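Local structure of NAD-dependent epimerase/dehydratase (Methylobacillus flagellatus KT, 3GPI) at residues Q174-N179 against L218-L223; L163-Q168 against S268-L273; W181-H186 against K247-A252. The protein is of unknown function but, as a member of the NAD-dependent epimerase/dehydratase family, probably binds a nicotinamide adenine dinucleotide on a Rossmann-type fold. One frame throughout, in Å; residues are numbered along the deposited sequence. Where two conformers were deposited one is given.

Contact 1. Residues Q174-N179 against L218-L223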
loop_
_atom_site.group_PDB
_atom_site.type_symbol
_atom_site.label_atom_id
_atom_site.label_comp_id
_atom_site.label_asym_id
_atom_site.label_seq_id
_atom_site.Cartn_x
_atom_site.Cartn_y
_atom_site.Cartn_z
ATOM N N GLN A 174 -5.631 -22.744 -14.286
ATOM C CA GLN A 174 -4.400 -22.091 -13.817
ATOM C C GLN A 174 -4.455 -21.679 -12.349
ATOM O O GLN A 174 -3.586 -20.954 -11.870
ATOM C CB GLN A 174 -4.054 -20.867 -14.692
ATOM C CG GLN A 174 -3.937 -21.208 -16.180
ATOM C CD GLN A 174 -3.517 -20.027 -17.039
ATOM O OE1 GLN A 174 -2.549 -19.323 -16.727
ATOM N NE2 GLN A 174 -4.216 -19.834 -18.157
ATOM N N TRP A 175 -5.504 -22.099 -11.634
ATOM C CA TRP A 175 -5.580 -21.771 -10.213
ATOM C C TRP A 175 -4.485 -22.474 -9.414
ATOM O O TRP A 175 -4.073 -23.577 -9.770
ATOM C CB TRP A 175 -6.991 -22.067 -9.668
ATOM C CG TRP A 175 -8.057 -21.194 -10.274
ATOM C CD1 TRP A 175 -7.874 -20.153 -11.140
ATOM C CD2 TRP A 175 -9.462 -21.264 -10.012
ATOM N NE1 TRP A 175 -9.079 -19.580 -11.447
ATOM C CE2 TRP A 175 -10.072 -20.237 -10.768
ATOM C CE3 TRP A 175 -10.270 -22.103 -9.216
ATOM C CZ2 TRP A 175 -11.466 -20.032 -10.767
ATOM C CZ3 TRP A 175 -11.652 -21.881 -9.205
ATOM C CH2 TRP A 175 -12.228 -20.861 -9.985
ATOM N N PRO A 176 -3.975 -21.822 -8.360
ATOM C CA PRO A 176 -2.842 -22.431 -7.614
ATOM C C PRO A 176 -3.262 -23.719 -6.915
ATOM O O PRO A 176 -4.441 -23.902 -6.588
ATOM C CB PRO A 176 -2.482 -21.353 -6.580
ATOM C CG PRO A 176 -3.782 -20.575 -6.389
ATOM C CD PRO A 176 -4.398 -20.537 -7.765
ATOM N N ALA A 177 -2.332 -24.651 -6.708
ATOM C CA ALA A 177 -2.665 -25.886 -6.019
ATOM C C ALA A 177 -2.994 -25.625 -4.546
ATOM O O ALA A 177 -3.887 -26.240 -3.991
ATOM C CB ALA A 177 -1.492 -26.893 -6.139
ATOM N N ARG A 178 -2.245 -24.733 -3.932
ATOM C CA ARG A 178 -2.378 -24.458 -2.504
ATOM C C ARG A 178 -3.440 -23.391 -2.289
ATOM O O ARG A 178 -3.410 -22.362 -2.964
ATOM C CB ARG A 178 -1.061 -23.957 -1.952
ATOM C CG ARG A 178 -1.022 -24.010 -0.473
ATOM C CD ARG A 178 -0.394 -22.778 0.027
ATOM N NE ARG A 178 0.553 -23.074 1.069
ATOM C CZ ARG A 178 1.444 -22.213 1.543
ATOM N NH1 ARG A 178 1.510 -20.960 1.085
ATOM N NH2 ARG A 178 2.259 -22.613 2.496
ATOM N N ASN A 179 -4.323 -23.623 -1.329
ATOM C CA ASN A 179 -5.427 -22.703 -1.031
ATOM C C ASN A 179 -5.125 -21.843 0.195
ATOM O O ASN A 179 -5.672 -22.063 1.265
ATOM C CB ASN A 179 -6.711 -23.536 -0.862
ATOM C CG ASN A 179 -7.934 -22.692 -0.736
ATOM O OD1 ASN A 179 -7.908 -21.507 -1.116
ATOM N ND2 ASN A 179 -9.014 -23.255 -0.237
ATOM N N LEU A 218 -9.552 -14.089 2.901
ATOM C CA LEU A 218 -10.217 -15.335 2.510
ATOM C C LEU A 218 -9.243 -16.218 1.776
ATOM O O LEU A 218 -8.243 -15.750 1.228
ATOM C CB LEU A 218 -11.528 -15.135 1.687
ATOM C CG LEU A 218 -11.378 -14.688 0.226
ATOM C CD1 LEU A 218 -12.798 -14.585 -0.442
ATOM C CD2 LEU A 218 -10.703 -13.332 0.130
ATOM N N PRO A 219 -9.534 -17.516 1.760
ATOM C CA PRO A 219 -8.686 -18.418 1.003
ATOM C C PRO A 219 -8.774 -18.085 -0.486
ATOM O O PRO A 219 -9.863 -17.729 -0.978
ATOM C CB PRO A 219 -9.333 -19.794 1.262
ATOM C CG PRO A 219 -10.045 -19.649 2.567
ATOM C CD PRO A 219 -10.599 -18.227 2.475
ATOM N N VAL A 220 -7.661 -18.224 -1.191
ATOM C CA VAL A 220 -7.576 -17.769 -2.583
ATOM C C VAL A 220 -8.635 -18.473 -3.466
ATOM O O VAL A 220 -9.198 -17.876 -4.361
ATOM C CB VAL A 220 -6.132 -17.888 -3.152
ATOM C CG1 VAL A 220 -5.690 -19.364 -3.319
ATOM C CG2 VAL A 220 -5.966 -17.105 -4.429
ATOM N N HIS A 221 -8.914 -19.742 -3.195
ATOM C CA HIS A 221 -9.920 -20.427 -3.996
ATOM C C HIS A 221 -11.313 -19.897 -3.791
ATOM O O HIS A 221 -12.107 -19.919 -4.710
ATOM C CB HIS A 221 -9.879 -21.965 -3.768
ATOM C CG HIS A 221 -8.795 -22.642 -4.548
ATOM N ND1 HIS A 221 -9.068 -23.391 -5.673
ATOM C CD2 HIS A 221 -7.444 -22.659 -4.389
ATOM C CE1 HIS A 221 -7.927 -23.842 -6.169
ATOM N NE2 HIS A 221 -6.931 -23.419 -5.412
ATOM N N ASP A 222 -11.616 -19.408 -2.593
ATOM C CA ASP A 222 -12.924 -18.808 -2.413
ATOM C C ASP A 222 -13.045 -17.511 -3.205
ATOM O O ASP A 222 -14.097 -17.221 -3.775
ATOM C CB ASP A 222 -13.205 -18.521 -0.937
ATOM C CG ASP A 222 -13.477 -19.778 -0.120
ATOM O OD1 ASP A 222 -13.624 -20.877 -0.695
ATOM O OD2 ASP A 222 -13.524 -19.615 1.107
ATOM N N LEU A 223 -11.981 -16.726 -3.261
ATOM C CA LEU A 223 -12.008 -15.489 -4.028
ATOM C C LEU A 223 -12.111 -15.802 -5.521
ATOM O O LEU A 223 -12.923 -15.200 -6.212
ATOM C CB LEU A 223 -10.734 -14.683 -3.732
ATOM C CG LEU A 223 -10.619 -13.403 -4.544
ATOM C CD1 LEU A 223 -11.805 -12.432 -4.315
ATOM C CD2 LEU A 223 -9.331 -12.678 -4.236
HETATM O O HOH W 1 -11.769 -22.612 0.573
#

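Contact 2. Residues L163-Q168 against S268-L273. With EDO (1,2-ethanediol), chain B.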
loop_
_atom_site.group_PDB
_atom_site.type_symbol
_atom_site.label_atom_id
_atom_site.label_comp_id
_atom_site.label_asym_id
_atom_site.label_seq_id
_atom_site.Cartn_x
_atom_site.Cartn_y
_atom_site.Cartn_z
ATOM N N LEU A 163 -5.890 -5.852 -11.658
ATOM C CA LEU A 163 -7.003 -6.772 -11.851
ATOM C C LEU A 163 -6.569 -8.225 -12.061
ATOM O O LEU A 163 -7.356 -9.043 -12.593
ATOM C CB LEU A 163 -7.853 -6.324 -13.061
ATOM C CG LEU A 163 -8.386 -4.889 -12.971
ATOM C CD1 LEU A 163 -9.091 -4.527 -14.289
ATOM C CD2 LEU A 163 -9.338 -4.655 -11.808
ATOM N N ARG A 164 -5.354 -8.583 -11.626
ATOM C CA ARG A 164 -4.877 -9.967 -11.772
ATOM C C ARG A 164 -5.863 -11.030 -11.270
ATOM O O ARG A 164 -6.018 -12.062 -11.913
ATOM C CB ARG A 164 -3.518 -10.225 -11.147
ATOM C CG ARG A 164 -2.940 -11.540 -11.620
ATOM C CD ARG A 164 -1.534 -11.783 -11.127
ATOM N NE ARG A 164 -1.299 -13.222 -11.001
ATOM C CZ ARG A 164 -0.855 -14.013 -11.974
ATOM N NH1 ARG A 164 -0.567 -13.516 -13.169
ATOM N NH2 ARG A 164 -0.673 -15.310 -11.736
ATOM N N MET A 165 -6.524 -10.827 -10.133
ATOM C CA MET A 165 -7.419 -11.854 -9.603
ATOM C C MET A 165 -8.616 -12.051 -10.534
ATOM O O MET A 165 -9.127 -13.170 -10.701
ATOM C CB MET A 165 -7.924 -11.499 -8.192
ATOM C CG MET A 165 -6.929 -11.747 -7.025
ATOM S SD MET A 165 -6.227 -13.427 -6.870
ATOM C CE MET A 165 -4.754 -13.132 -7.819
ATOM N N ILE A 166 -9.088 -10.949 -11.115
ATOM C CA ILE A 166 -10.218 -11.005 -12.066
ATOM C C ILE A 166 -9.834 -11.819 -13.292
ATOM O O ILE A 166 -10.639 -12.664 -13.743
ATOM C CB ILE A 166 -10.710 -9.595 -12.471
ATOM C CG1 ILE A 166 -11.486 -8.981 -11.314
ATOM C CG2 ILE A 166 -11.603 -9.610 -13.748
ATOM C CD1 ILE A 166 -11.910 -7.545 -11.548
ATOM N N ARG A 167 -8.627 -11.596 -13.796
ATOM C CA ARG A 167 -8.177 -12.354 -14.971
ATOM C C ARG A 167 -7.922 -13.805 -14.590
ATOM O O ARG A 167 -8.384 -14.701 -15.318
ATOM C CB ARG A 167 -6.936 -11.711 -15.608
ATOM C CG ARG A 167 -7.246 -10.334 -16.223
ATOM C CD ARG A 167 -6.025 -9.778 -16.951
ATOM N NE ARG A 167 -4.817 -9.755 -16.111
ATOM C CZ ARG A 167 -4.410 -8.710 -15.395
ATOM N NH1 ARG A 167 -5.088 -7.567 -15.375
ATOM N NH2 ARG A 167 -3.317 -8.810 -14.686
ATOM N N GLN A 168 -7.251 -14.064 -13.469
ATOM C CA GLN A 168 -6.951 -15.423 -13.075
ATOM C C GLN A 168 -8.255 -16.223 -12.853
ATOM O O GLN A 168 -8.309 -17.431 -13.102
ATOM C CB GLN A 168 -6.139 -15.471 -11.801
ATOM C CG GLN A 168 -5.677 -16.914 -11.457
ATOM C CD GLN A 168 -4.631 -17.047 -10.362
ATOM O OE1 GLN A 168 -4.633 -16.330 -9.349
ATOM N NE2 GLN A 168 -3.760 -18.028 -10.545
ATOM N N SER A 268 -17.476 -5.758 -2.129
ATOM C CA SER A 268 -17.615 -4.353 -2.508
ATOM C C SER A 268 -16.597 -3.923 -3.565
ATOM O O SER A 268 -16.925 -3.315 -4.599
ATOM C CB SER A 268 -17.455 -3.488 -1.252
ATOM O OG SER A 268 -18.503 -3.799 -0.359
ATOM N N GLY A 269 -15.319 -4.200 -3.298
ATOM C CA GLY A 269 -14.266 -3.767 -4.167
ATOM C C GLY A 269 -14.297 -4.437 -5.528
ATOM O O GLY A 269 -14.236 -3.757 -6.565
ATOM N N TYR A 270 -14.345 -5.764 -5.540
ATOM C CA TYR A 270 -14.414 -6.433 -6.825
ATOM C C TYR A 270 -15.759 -6.226 -7.502
ATOM O O TYR A 270 -15.796 -6.135 -8.722
ATOM C CB TYR A 270 -14.032 -7.905 -6.714
ATOM C CG TYR A 270 -12.548 -8.114 -6.627
ATOM C CD1 TYR A 270 -11.732 -7.879 -7.721
ATOM C CD2 TYR A 270 -11.948 -8.527 -5.445
ATOM C CE1 TYR A 270 -10.352 -8.045 -7.676
ATOM C CE2 TYR A 270 -10.549 -8.721 -5.375
ATOM C CZ TYR A 270 -9.766 -8.478 -6.485
ATOM O OH TYR A 270 -8.418 -8.635 -6.417
ATOM N N GLY A 271 -16.828 -6.110 -6.722
ATOM C CA GLY A 271 -18.123 -5.663 -7.326
ATOM C C GLY A 271 -17.947 -4.368 -8.149
ATOM O O GLY A 271 -18.372 -4.283 -9.327
ATOM N N ALA A 272 -17.277 -3.364 -7.579
ATOM C CA ALA A 272 -17.085 -2.086 -8.281
ATOM C C ALA A 272 -16.192 -2.233 -9.523
ATOM O O ALA A 272 -16.376 -1.556 -10.534
ATOM C CB ALA A 272 -16.505 -1.052 -7.324
ATOM N N LEU A 273 -15.242 -3.155 -9.488
ATOM C CA LEU A 273 -14.257 -3.182 -10.543
ATOM C C LEU A 273 -14.818 -3.915 -11.716
ATOM O O LEU A 273 -14.572 -3.532 -12.874
ATOM C CB LEU A 273 -12.981 -3.857 -10.066
ATOM C CG LEU A 273 -12.149 -3.059 -9.086
ATOM C CD1 LEU A 273 -11.078 -3.965 -8.502
ATOM C CD2 LEU A 273 -11.517 -1.864 -9.799
HETATM C C1 EDO B . -6.071 -9.730 -4.118
HETATM O O1 EDO B . -7.401 -9.339 -4.062
HETATM C C2 EDO B . -6.005 -10.677 -2.969
HETATM O O2 EDO B . -5.765 -11.929 -3.551
HETATM O O HOH W 2 -6.798 -8.192 -8.588
#

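Contact 3. Residues W181-H186 against K247-A252. With EDO (1,2-ethanediol), chain C; EDO (1,2-ethanediol), chain B.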
loop_
_atom_site.group_PDB
_atom_site.type_symbol
_atom_site.label_atom_id
_atom_site.label_comp_id
_atom_site.label_asym_id
_atom_site.label_seq_id
_atom_site.Cartn_x
_atom_site.Cartn_y
_atom_site.Cartn_z
ATOM N N TRP A 181 -4.576 -18.332 2.598
ATOM C CA TRP A 181 -5.223 -17.067 2.931
ATOM C C TRP A 181 -4.694 -15.905 2.109
ATOM O O TRP A 181 -3.504 -15.824 1.788
ATOM C CB TRP A 181 -4.997 -16.757 4.411
ATOM C CG TRP A 181 -5.768 -17.676 5.278
ATOM C CD1 TRP A 181 -5.292 -18.809 5.908
ATOM C CD2 TRP A 181 -7.158 -17.607 5.570
ATOM N NE1 TRP A 181 -6.304 -19.411 6.605
ATOM C CE2 TRP A 181 -7.467 -18.701 6.424
ATOM C CE3 TRP A 181 -8.179 -16.688 5.242
ATOM C CZ2 TRP A 181 -8.760 -18.928 6.917
ATOM C CZ3 TRP A 181 -9.469 -16.911 5.748
ATOM C CH2 TRP A 181 -9.741 -18.017 6.578
ATOM N N THR A 182 -5.609 -15.009 1.732
ATOM C CA THR A 182 -5.236 -13.799 1.002
ATOM C C THR A 182 -5.825 -12.583 1.709
ATOM O O THR A 182 -6.989 -12.622 2.184
ATOM C CB THR A 182 -5.703 -13.853 -0.489
ATOM O OG1 THR A 182 -7.141 -13.962 -0.568
ATOM C CG2 THR A 182 -5.056 -15.025 -1.230
ATOM N N ASN A 183 -5.024 -11.520 1.728
ATOM C CA ASN A 183 -5.346 -10.260 2.412
ATOM C C ASN A 183 -5.195 -9.175 1.388
ATOM O O ASN A 183 -4.268 -9.185 0.574
ATOM C CB ASN A 183 -4.384 -10.013 3.553
ATOM C CG ASN A 183 -4.439 -11.097 4.612
ATOM O OD1 ASN A 183 -5.287 -11.083 5.495
ATOM N ND2 ASN A 183 -3.536 -12.061 4.504
ATOM N N ARG A 184 -6.108 -8.220 1.432
ATOM C CA ARG A 184 -6.107 -7.156 0.389
ATOM C C ARG A 184 -6.516 -5.782 0.899
ATOM O O ARG A 184 -7.159 -5.656 1.940
ATOM C CB ARG A 184 -7.071 -7.508 -0.769
ATOM C CG ARG A 184 -8.551 -7.473 -0.341
ATOM C CD ARG A 184 -9.569 -8.161 -1.288
ATOM N NE ARG A 184 -8.968 -9.432 -1.654
ATOM C CZ ARG A 184 -8.749 -10.416 -0.805
ATOM N NH1 ARG A 184 -9.313 -10.437 0.395
ATOM N NH2 ARG A 184 -7.997 -11.412 -1.194
ATOM N N ILE A 185 -6.128 -4.761 0.145
ATOM C CA ILE A 185 -6.577 -3.403 0.383
ATOM C C ILE A 185 -6.803 -2.794 -0.986
ATOM O O ILE A 185 -5.975 -2.890 -1.870
ATOM C CB ILE A 185 -5.529 -2.615 1.252
ATOM C CG1 ILE A 185 -6.048 -1.214 1.634
ATOM C CG2 ILE A 185 -4.176 -2.535 0.564
ATOM C CD1 ILE A 185 -7.172 -1.219 2.733
ATOM N N HIS A 186 -7.936 -2.118 -1.153
ATOM C CA HIS A 186 -8.180 -1.440 -2.407
ATOM C C HIS A 186 -7.296 -0.192 -2.474
ATOM O O HIS A 186 -7.132 0.520 -1.471
ATOM C CB HIS A 186 -9.645 -1.008 -2.448
ATOM C CG HIS A 186 -10.111 -0.542 -3.801
ATOM N ND1 HIS A 186 -9.716 0.668 -4.360
ATOM C CD2 HIS A 186 -10.953 -1.120 -4.691
ATOM C CE1 HIS A 186 -10.303 0.802 -5.541
ATOM N NE2 HIS A 186 -11.066 -0.259 -5.761
ATOM N N LYS A 247 -1.395 -16.138 6.079
ATOM C CA LYS A 247 -1.920 -15.775 7.410
ATOM C C LYS A 247 -3.093 -14.866 7.239
ATOM O O LYS A 247 -3.363 -14.436 6.122
ATOM C CB LYS A 247 -0.854 -15.053 8.251
ATOM C CG LYS A 247 -0.454 -13.696 7.675
ATOM C CD LYS A 247 0.793 -13.750 6.855
ATOM C CE LYS A 247 0.860 -12.481 5.996
ATOM N NZ LYS A 247 2.007 -12.498 5.089
ATOM N N LYS A 248 -3.773 -14.566 8.337
ATOM C CA LYS A 248 -4.872 -13.599 8.309
ATOM C C LYS A 248 -4.381 -12.372 9.009
ATOM O O LYS A 248 -3.742 -12.444 10.043
ATOM C CB LYS A 248 -6.107 -14.143 9.033
ATOM C CG LYS A 248 -6.692 -15.389 8.351
ATOM C CD LYS A 248 -7.855 -16.002 9.140
ATOM C CE LYS A 248 -7.358 -16.687 10.410
ATOM N NZ LYS A 248 -8.367 -17.623 11.012
ATOM N N LEU A 249 -4.674 -11.225 8.432
ATOM C CA LEU A 249 -4.234 -9.975 9.025
ATOM C C LEU A 249 -5.405 -9.151 9.522
ATOM O O LEU A 249 -6.390 -8.922 8.811
ATOM C CB LEU A 249 -3.434 -9.199 7.969
ATOM C CG LEU A 249 -2.163 -9.846 7.472
ATOM C CD1 LEU A 249 -1.732 -9.271 6.136
ATOM C CD2 LEU A 249 -1.090 -9.701 8.525
ATOM N N SER A 250 -5.320 -8.739 10.795
ATOM C CA SER A 250 -6.328 -7.918 11.433
ATOM C C SER A 250 -6.113 -6.429 11.180
ATOM O O SER A 250 -5.031 -5.914 11.379
ATOM C CB SER A 250 -6.262 -8.125 12.947
ATOM O OG SER A 250 -7.177 -7.241 13.581
ATOM N N ASN A 251 -7.185 -5.750 10.799
ATOM C CA ASN A 251 -7.171 -4.300 10.673
ATOM C C ASN A 251 -7.806 -3.577 11.851
ATOM O O ASN A 251 -8.293 -2.462 11.700
ATOM C CB ASN A 251 -7.872 -3.889 9.370
ATOM C CG ASN A 251 -9.382 -4.149 9.360
ATOM O OD1 ASN A 251 -9.976 -4.705 10.293
ATOM N ND2 ASN A 251 -10.019 -3.721 8.277
ATOM N N ALA A 252 -7.756 -4.178 13.036
ATOM C CA ALA A 252 -8.379 -3.584 14.204
ATOM C C ALA A 252 -7.904 -2.153 14.474
ATOM O O ALA A 252 -8.721 -1.287 14.820
ATOM C CB ALA A 252 -8.084 -4.474 15.448
HETATM C C1 EDO C . -2.188 -12.246 1.226
HETATM O O1 EDO C . -2.664 -11.916 -0.049
HETATM C C2 EDO C . -1.541 -11.067 1.869
HETATM O O2 EDO C . -0.805 -11.382 3.015
HETATM C C1 EDO B . -6.071 -9.730 -4.118
HETATM O O1 EDO B . -7.401 -9.339 -4.062
HETATM C C2 EDO B . -6.005 -10.677 -2.969
HETATM O O2 EDO B . -5.765 -11.929 -3.551
HETATM O O HOH W 3 -6.892 -8.809 5.862
#

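Contact 1. Residues Q174-N179 against L218-L223
His221, in the first turn of helix 220-230, pushes its ring into the bend of the loop 174-179. Its CB sits beside the side-chain amide of Asn179, 3.3 Å from OD1. With CG anti to the carbonyl carbon (chi1 -80°), the imidazole points at the loop, and CD2 lies 3.7 Å from Asn179 CG, the amide and ring planes 75° apart. ND1 faces the indole of Trp175 obliquely, 4.0 Å from CE3. At the tip, NE2 donates to Pro176 O over 2.8 Å, with the carbonyl oxygen close to the ring plane and the donor close to the carbonyl plane. This in-plane bond from NE2 holds the ring in its rotation about CB-CG.

Pro219 is the N-cap residue of the helix, and a proline has no side-chain acceptor for the N-H groups of the first turn. Asn179 supplies one from the loop: OD1 takes the N-H of His221 at 2.9 Å, nearly straight at 164°, though the donor stands above the amide's carbonyl plane. Asparagine suits the place because its other end is a donor. ND2 bonds to Pro241 O and to a water that in turn donates to Asp222 OD1. Replacing His221 by an alanine would probably loosen the loop, since the bond to Pro176 O and the ring that fills the space between Trp175 and Asn179 would both be lost.

Beside the bond from His221 to Pro176, Pro176 and Val220 meet tip to tip, CG to CG1 at 3.8 Å, two compact apolar groups that pack against each other. Trp175 packs on Leu224 and Ala228 farther along the helix, and its NE1 bonds to Gln168 O.

Contact 2. Residues L163-Q168 against S268-L273
Apolar side chains make most of this contact between helix 164-168 and helix 266-277, whose short segments cross at -74° with axes 11.6 Å apart. At that spacing long or branched side chains do the bridging. Leu163, the N-cap residue, sends CD2 to Leu273 CD1 at 3.8 Å. Ile166 extends CG1 anti to the carbonyl carbon, and with chi2 at 175° its CD1 reaches between the Tyr270 ring and Leu273 CB. The Ile166 and Tyr270 side chains lie alongside, running opposite ways, with Ile166 CG1 3.8 Å from Tyr270 CD1. Met165 CB lies 3.4 Å from Tyr270 OH; beyond it the chain folds at chi2 and chi3, so its end leads away, past a bound ethanediol.

The polar interactions gather at the phenol oxygen. A water accepts the N-H of Met165, in the first turn of the short helix, and is also hydrogen-bonded to Tyr270 OH at 2.7 Å. The ethanediol, probably from the crystallisation liquor, bonds to the same OH through O1, near the plane of the ring, and is held by Arg184 NE as well. The ring itself stacks on Tyr158.

Tyrosine thus serves both needs: its carbon ring joins the apolar packing, while its hydroxyl hydrogen-bonds a water and a diol. The chemistry implies an apolar seam between the helices ending in a polar patch, where the bound diol may mark a pocket.

Contact 3. Residues W181-H186 against K247-A252
Two side chains of strand 181-186, Trp181 and Asn183, face segment 247-252 and meet it in quite different ways. The indole of Trp181 lies flat against the aliphatic part of Lys248. Lys248 CD stands 3.6 Å from the centroid of the Trp181 six-membered ring and almost on the ring normal, a CH-pi contact, while CG covers the junction of the two rings nearer the rim. The lysine chain runs extended to CD before bending at chi3, so that methylenes rather than the ammonium group meet the aromatic face. Trp181 NE1 bonds to Glu118.

Asn183 turns its amide to the neighbouring backbone. With CG beside the backbone N (chi1 -61°), ND2 donates to Lys247 O at 2.9 Å, almost straight at 169°, and OD1 receives the N-H of Leu249 at 3.0 Å from above the carbonyl plane. Having a donor and an acceptor side by side, asparagine can grip the peptide groups flanking Lys248, as a neighbouring strand would. The Leu249 side chain crosses the amide at about a right angle, CD1 3.6 Å from Asn183 CG, and a water donates to both Asn183 OD1 and Leu249 O.

Through its bonds to Lys247 O and Leu249 N, the Asn183 side chain thus links the large mixed sheet of the Rossmann-type fold, to which 181-186 belongs, to the small parallel pair of strands 120-121 and 248-249.

The three contacts lie on the same side of the chain's centre, with their own centres 15 to 16 Å apart. Along the chain, contacts 1 and 3 are both nested inside the loop closed by contact 2, and their segments alternate. Contacts 1 and 3 reach the same mixed sheet, where strands 218-219 and 181-186 are antiparallel neighbours, tied also by Leu218 O and Thr182 OG1. Leu223 of contact 1 packs on Met165 of contact 2, and contacts 2 and 3 both touch the same ethanediol. Segments distant in sequence are thereby joined in the C-terminal part of the chain, which in extended short-chain dehydrogenase relatives generally forms the substrate-binding region, probably so here.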